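PDB 2V84: Spermidine/putrescine ABC transporter, periplasmic binding protein from Treponema pallidum, which probably serves as a polyamine receptor, binding spermidine or putrescine for uptake by an ABC transporter. Local coordinates for residues M87-S99 with V257-R269. Sequence-based numbering, arbitrary orientation.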
loop_
_atom_site.group_PDB
_atom_site.type_symbol
_atom_site.label_atom_id
_atom_site.label_comp_id
_atom_site.label_asym_id
_atom_site.label_seq_id
_atom_site.Cartn_x
_atom_site.Cartn_y
_atom_site.Cartn_z
ATOM N N MET A 87 -13.717 6.291 -6.790
ATOM C CA MET A 87 -13.732 6.507 -8.246
ATOM C C MET A 87 -14.881 5.804 -8.961
ATOM O O MET A 87 -15.350 6.292 -9.995
ATOM C CB MET A 87 -12.407 6.106 -8.882
ATOM C CG MET A 87 -11.249 6.998 -8.448
ATOM S SD MET A 87 -9.709 6.178 -8.839
ATOM C CE MET A 87 -9.273 7.122 -10.281
ATOM N N LYS A 88 -15.332 4.676 -8.414
ATOM C CA LYS A 88 -16.567 4.042 -8.896
ATOM C C LYS A 88 -17.793 4.959 -8.731
ATOM O O LYS A 88 -18.603 5.111 -9.654
ATOM C CB LYS A 88 -16.799 2.702 -8.189
ATOM C CG LYS A 88 -16.221 1.508 -8.925
ATOM C CD LYS A 88 -16.321 0.245 -8.102
ATOM C CE LYS A 88 -17.696 -0.381 -8.187
ATOM N NZ LYS A 88 -17.643 -1.789 -7.703
ATOM N N ARG A 89 -17.922 5.587 -7.563
ATOM C CA ARG A 89 -19.099 6.430 -7.298
ATOM C C ARG A 89 -19.103 7.722 -8.118
ATOM O O ARG A 89 -20.172 8.256 -8.464
ATOM C CB ARG A 89 -19.215 6.747 -5.815
ATOM C CG ARG A 89 -19.280 5.511 -4.915
ATOM C CD ARG A 89 -19.819 5.894 -3.566
ATOM N NE ARG A 89 -19.025 6.953 -2.956
ATOM C CZ ARG A 89 -18.304 6.772 -1.868
ATOM N NH1 ARG A 89 -18.305 5.583 -1.289
ATOM N NH2 ARG A 89 -17.585 7.765 -1.354
ATOM N N LYS A 90 -17.903 8.206 -8.420
ATOM C CA LYS A 90 -17.693 9.368 -9.275
ATOM C C LYS A 90 -17.677 8.992 -10.747
ATOM O O LYS A 90 -17.499 9.856 -11.604
ATOM C CB LYS A 90 -16.374 10.060 -8.908
ATOM C CG LYS A 90 -16.416 10.859 -7.621
ATOM C CD LYS A 90 -15.463 12.059 -7.685
ATOM C CE LYS A 90 -15.712 13.025 -6.533
ATOM N NZ LYS A 90 -15.376 14.437 -6.892
ATOM N N HIS A 91 -17.849 7.698 -11.032
ATOM C CA HIS A 91 -17.952 7.167 -12.401
ATOM C C HIS A 91 -16.717 7.414 -13.251
ATOM O O HIS A 91 -16.826 7.760 -14.424
ATOM C CB HIS A 91 -19.196 7.717 -13.099
ATOM C CG HIS A 91 -20.447 7.542 -12.307
ATOM N ND1 HIS A 91 -21.084 6.324 -12.187
ATOM C CD2 HIS A 91 -21.184 8.427 -11.595
ATOM C CE1 HIS A 91 -22.168 6.470 -11.446
ATOM N NE2 HIS A 91 -22.248 7.736 -11.071
ATOM N N LEU A 92 -15.547 7.214 -12.648
ATOM C CA LEU A 92 -14.276 7.522 -13.296
ATOM C C LEU A 92 -13.597 6.347 -13.983
ATOM O O LEU A 92 -12.573 6.531 -14.656
ATOM C CB LEU A 92 -13.313 8.149 -12.282
ATOM C CG LEU A 92 -13.165 9.670 -12.272
ATOM C CD1 LEU A 92 -14.462 10.401 -12.590
ATOM C CD2 LEU A 92 -12.607 10.093 -10.929
ATOM N N LEU A 93 -14.193 5.158 -13.833
ATOM C CA LEU A 93 -13.569 3.901 -14.228
ATOM C C LEU A 93 -14.429 3.141 -15.217
ATOM O O LEU A 93 -15.664 3.249 -15.192
ATOM C CB LEU A 93 -13.303 3.024 -12.990
ATOM C CG LEU A 93 -12.402 3.646 -11.913
ATOM C CD1 LEU A 93 -12.201 2.677 -10.756
ATOM C CD2 LEU A 93 -11.064 4.082 -12.512
ATOM N N GLU A 94 -13.781 2.362 -16.085
ATOM C CA GLU A 94 -14.513 1.574 -17.100
ATOM C C GLU A 94 -14.634 0.148 -16.657
ATOM O O GLU A 94 -13.747 -0.339 -15.955
ATOM C CB GLU A 94 -13.798 1.605 -18.445
ATOM C CG GLU A 94 -13.733 3.007 -19.008
ATOM C CD GLU A 94 -13.359 3.053 -20.463
ATOM O OE1 GLU A 94 -12.917 2.028 -21.009
ATOM O OE2 GLU A 94 -13.509 4.133 -21.076
ATOM N N LYS A 95 -15.741 -0.495 -17.030
ATOM C CA LYS A 95 -15.906 -1.936 -16.771
ATOM C C LYS A 95 -14.781 -2.714 -17.436
ATOM O O LYS A 95 -14.350 -2.389 -18.542
ATOM C CB LYS A 95 -17.293 -2.432 -17.245
ATOM C CG LYS A 95 -18.443 -1.894 -16.381
ATOM C CD LYS A 95 -19.794 -2.539 -16.734
ATOM C CE LYS A 95 -20.928 -1.965 -15.862
ATOM N NZ LYS A 95 -22.223 -2.604 -16.209
ATOM N N ILE A 96 -14.316 -3.750 -16.753
ATOM C CA ILE A 96 -13.259 -4.616 -17.236
ATOM C C ILE A 96 -13.890 -5.881 -17.809
ATOM O O ILE A 96 -14.869 -6.391 -17.270
ATOM C CB ILE A 96 -12.267 -4.951 -16.084
ATOM C CG1 ILE A 96 -11.559 -3.651 -15.660
ATOM C CG2 ILE A 96 -11.259 -6.013 -16.520
ATOM C CD1 ILE A 96 -10.575 -3.779 -14.489
ATOM N N ASP A 97 -13.365 -6.334 -18.947
ATOM C CA ASP A 97 -13.810 -7.560 -19.597
ATOM C C ASP A 97 -12.922 -8.692 -19.119
ATOM O O ASP A 97 -11.803 -8.874 -19.615
ATOM C CB ASP A 97 -13.746 -7.416 -21.133
ATOM C CG ASP A 97 -14.151 -8.681 -21.860
ATOM O OD1 ASP A 97 -14.624 -9.651 -21.218
ATOM O OD2 ASP A 97 -13.991 -8.729 -23.093
ATOM N N LEU A 98 -13.409 -9.441 -18.140
ATOM C CA LEU A 98 -12.568 -10.438 -17.501
ATOM C C LEU A 98 -12.260 -11.624 -18.411
ATOM O O LEU A 98 -11.353 -12.413 -18.116
ATOM C CB LEU A 98 -13.173 -10.912 -16.178
ATOM C CG LEU A 98 -13.312 -9.895 -15.034
ATOM C CD1 LEU A 98 -13.999 -10.589 -13.850
ATOM C CD2 LEU A 98 -11.979 -9.268 -14.634
ATOM N N SER A 99 -12.999 -11.738 -19.522
ATOM C CA SER A 99 -12.747 -12.836 -20.460
ATOM C C SER A 99 -11.388 -12.600 -21.124
ATOM O O SER A 99 -10.765 -13.539 -21.618
ATOM C CB SER A 99 -13.865 -12.987 -21.507
ATOM O OG SER A 99 -13.863 -11.899 -22.417
ATOM N N VAL A 257 -5.005 -2.659 -0.262
ATOM C CA VAL A 257 -5.004 -3.395 -1.527
ATOM C C VAL A 257 -4.960 -2.385 -2.683
ATOM O O VAL A 257 -5.770 -1.473 -2.740
ATOM C CB VAL A 257 -6.202 -4.382 -1.682
ATOM C CG1 VAL A 257 -7.540 -3.664 -1.441
ATOM C CG2 VAL A 257 -6.135 -5.066 -3.057
ATOM N N ASP A 258 -3.966 -2.549 -3.553
ATOM C CA ASP A 258 -3.834 -1.774 -4.805
ATOM C C ASP A 258 -4.353 -2.628 -5.974
ATOM O O ASP A 258 -4.211 -3.843 -5.928
ATOM C CB ASP A 258 -2.356 -1.468 -5.043
ATOM C CG ASP A 258 -1.795 -0.441 -4.053
ATOM O OD1 ASP A 258 -2.537 0.467 -3.671
ATOM O OD2 ASP A 258 -0.593 -0.532 -3.694
ATOM N N SER A 259 -4.939 -2.001 -6.999
ATOM C CA SER A 259 -5.638 -2.703 -8.101
ATOM C C SER A 259 -5.355 -2.045 -9.415
ATOM O O SER A 259 -5.179 -0.838 -9.441
ATOM C CB SER A 259 -7.151 -2.604 -7.925
ATOM O OG SER A 259 -7.556 -3.392 -6.833
ATOM N N PHE A 260 -5.373 -2.818 -10.503
ATOM C CA PHE A 260 -5.457 -2.275 -11.854
ATOM C C PHE A 260 -6.874 -1.797 -12.117
ATOM O O PHE A 260 -7.863 -2.509 -11.854
ATOM C CB PHE A 260 -5.198 -3.337 -12.922
ATOM C CG PHE A 260 -3.773 -3.835 -13.010
ATOM C CD1 PHE A 260 -2.781 -3.072 -13.609
ATOM C CD2 PHE A 260 -3.457 -5.115 -12.550
ATOM C CE1 PHE A 260 -1.472 -3.544 -13.736
ATOM C CE2 PHE A 260 -2.152 -5.608 -12.690
ATOM C CZ PHE A 260 -1.159 -4.824 -13.283
ATOM N N CYS A 261 -6.971 -0.595 -12.679
ATOM C CA CYS A 261 -8.251 -0.078 -13.135
ATOM C C CYS A 261 -8.063 0.507 -14.515
ATOM O O CYS A 261 -6.948 0.937 -14.870
ATOM C CB CYS A 261 -8.771 1.007 -12.178
ATOM S SG CYS A 261 -9.080 0.403 -10.529
ATOM N N ILE A 262 -9.149 0.537 -15.292
ATOM C CA ILE A 262 -9.071 1.130 -16.618
ATOM C C ILE A 262 -9.749 2.504 -16.564
ATOM O O ILE A 262 -10.964 2.580 -16.344
ATOM C CB ILE A 262 -9.730 0.206 -17.687
ATOM C CG1 ILE A 262 -8.904 -1.082 -17.889
ATOM C CG2 ILE A 262 -9.925 0.980 -19.011
ATOM C CD1 ILE A 262 -9.627 -2.127 -18.759
ATOM N N PRO A 263 -8.967 3.604 -16.743
ATOM C CA PRO A 263 -9.581 4.937 -16.640
ATOM C C PRO A 263 -10.642 5.189 -17.704
ATOM O O PRO A 263 -10.492 4.726 -18.830
ATOM C CB PRO A 263 -8.396 5.891 -16.874
ATOM C CG PRO A 263 -7.184 5.097 -16.482
ATOM C CD PRO A 263 -7.522 3.704 -17.015
ATOM N N LYS A 264 -11.683 5.942 -17.355
ATOM C CA LYS A 264 -12.661 6.397 -18.346
ATOM C C LYS A 264 -11.933 7.037 -19.523
ATOM O O LYS A 264 -11.003 7.830 -19.328
ATOM C CB LYS A 264 -13.668 7.380 -17.743
ATOM C CG LYS A 264 -14.648 7.940 -18.770
ATOM C CD LYS A 264 -15.525 9.043 -18.211
ATOM C CE LYS A 264 -16.245 9.748 -19.336
ATOM N NZ LYS A 264 -17.656 10.030 -18.972
ATOM N N GLY A 265 -12.344 6.671 -20.735
ATOM C CA GLY A 265 -11.751 7.206 -21.955
ATOM C C GLY A 265 -10.481 6.523 -22.441
ATOM O O GLY A 265 -9.822 7.028 -23.353
ATOM N N ALA A 266 -10.130 5.381 -21.844
ATOM C CA ALA A 266 -8.946 4.614 -22.253
ATOM C C ALA A 266 -8.968 4.305 -23.746
ATOM O O ALA A 266 -9.961 3.752 -24.249
ATOM C CB ALA A 266 -8.850 3.310 -21.450
ATOM N N ARG A 267 -7.880 4.658 -24.442
ATOM C CA ARG A 267 -7.795 4.506 -25.904
ATOM C C ARG A 267 -7.415 3.105 -26.336
ATOM O O ARG A 267 -7.771 2.683 -27.434
ATOM C CB ARG A 267 -6.764 5.463 -26.510
ATOM C CG ARG A 267 -6.975 6.934 -26.270
ATOM C CD ARG A 267 -5.722 7.660 -26.722
ATOM N NE ARG A 267 -5.724 9.077 -26.365
ATOM C CZ ARG A 267 -4.986 9.616 -25.396
ATOM N NH1 ARG A 267 -4.165 8.862 -24.660
ATOM N NH2 ARG A 267 -5.068 10.923 -25.165
ATOM N N ASN A 268 -6.673 2.397 -25.485
ATOM C CA ASN A 268 -6.224 1.035 -25.779
ATOM C C ASN A 268 -6.651 0.019 -24.722
ATOM O O ASN A 268 -5.819 -0.442 -23.943
ATOM C CB ASN A 268 -4.705 0.992 -25.934
ATOM C CG ASN A 268 -4.244 -0.086 -26.900
ATOM O OD1 ASN A 268 -4.800 -1.201 -26.953
ATOM N ND2 ASN A 268 -3.225 0.246 -27.688
ATOM N N ARG A 269 -7.936 -0.326 -24.699
ATOM C CA ARG A 269 -8.442 -1.302 -23.729
ATOM C C ARG A 269 -7.834 -2.681 -23.959
ATOM O O ARG A 269 -7.586 -3.418 -23.010
ATOM C CB ARG A 269 -9.975 -1.366 -23.750
ATOM C CG ARG A 269 -10.672 -0.149 -23.120
ATOM C CD ARG A 269 -12.181 -0.195 -23.317
ATOM N NE ARG A 269 -12.763 -1.463 -22.863
ATOM C CZ ARG A 269 -13.092 -1.748 -21.598
ATOM N NH1 ARG A 269 -12.928 -0.853 -20.635
ATOM N NH2 ARG A 269 -13.607 -2.940 -21.292
HETATM O O HOH W 1 -11.564 0.172 -14.328
#
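A short two-stranded antiparallel ribbon, in which Leu-93 and Pro-263 form a non-hydrogen-bonded pair, joins the chain leaving helix 81-89 to the loop between strand 254-260 and helix 269-279. Glu-94 N donates to Ile-262 O at 2.8 Å, nearly straight on to the carbonyl, and Lys-264 N reaches Leu-92 O at 2.9 Å. A water accepts from Ile-262 N and lies 2.8 Å from Glu-94 O, standing where a regular Glu-94/Ile-262 pair would have its second backbone bond.

With CG beside its backbone N (chi1 -63°) and the chain extended beyond, Glu-94 lays its carboxylate over the type II turn 263-266, which is closed by Ala-266 N to Pro-263 O at 3.1 Å. OE2 adds a bond from Gly-265 N at 2.8 Å, the N-H coming from above the carboxylate plane, while OE1 offers its anti lone pair to Arg-269 NH1 at 2.9 Å in a salt bridge. Carboxylate and guanidinium planes stand 37° apart. Arg-269, bent at chi3 (53°), also clasps Lys-95 O end-on with NH1 and NH2; this oxygen lies in the guanidinium plane, which limits the group's rotation, while OE1 sits somewhat out of it.

Ile-262 shares the Glu-94 face, its CG2 beside OE1 and its CD1 4.0 Å from Ile-96 CG1; His-273 of helix 269-279 touches both isoleucines. Separately, both methyls of Leu-93 lie against Cys-261, CD2 coming 3.9 Å from its CB. Strand 76-77 borders Cys-261, Ile-262 and Pro-263. Away from the predicted spermidine site, this is a short antiparallel bridge between loop segments of a periplasmic-binding-protein fold.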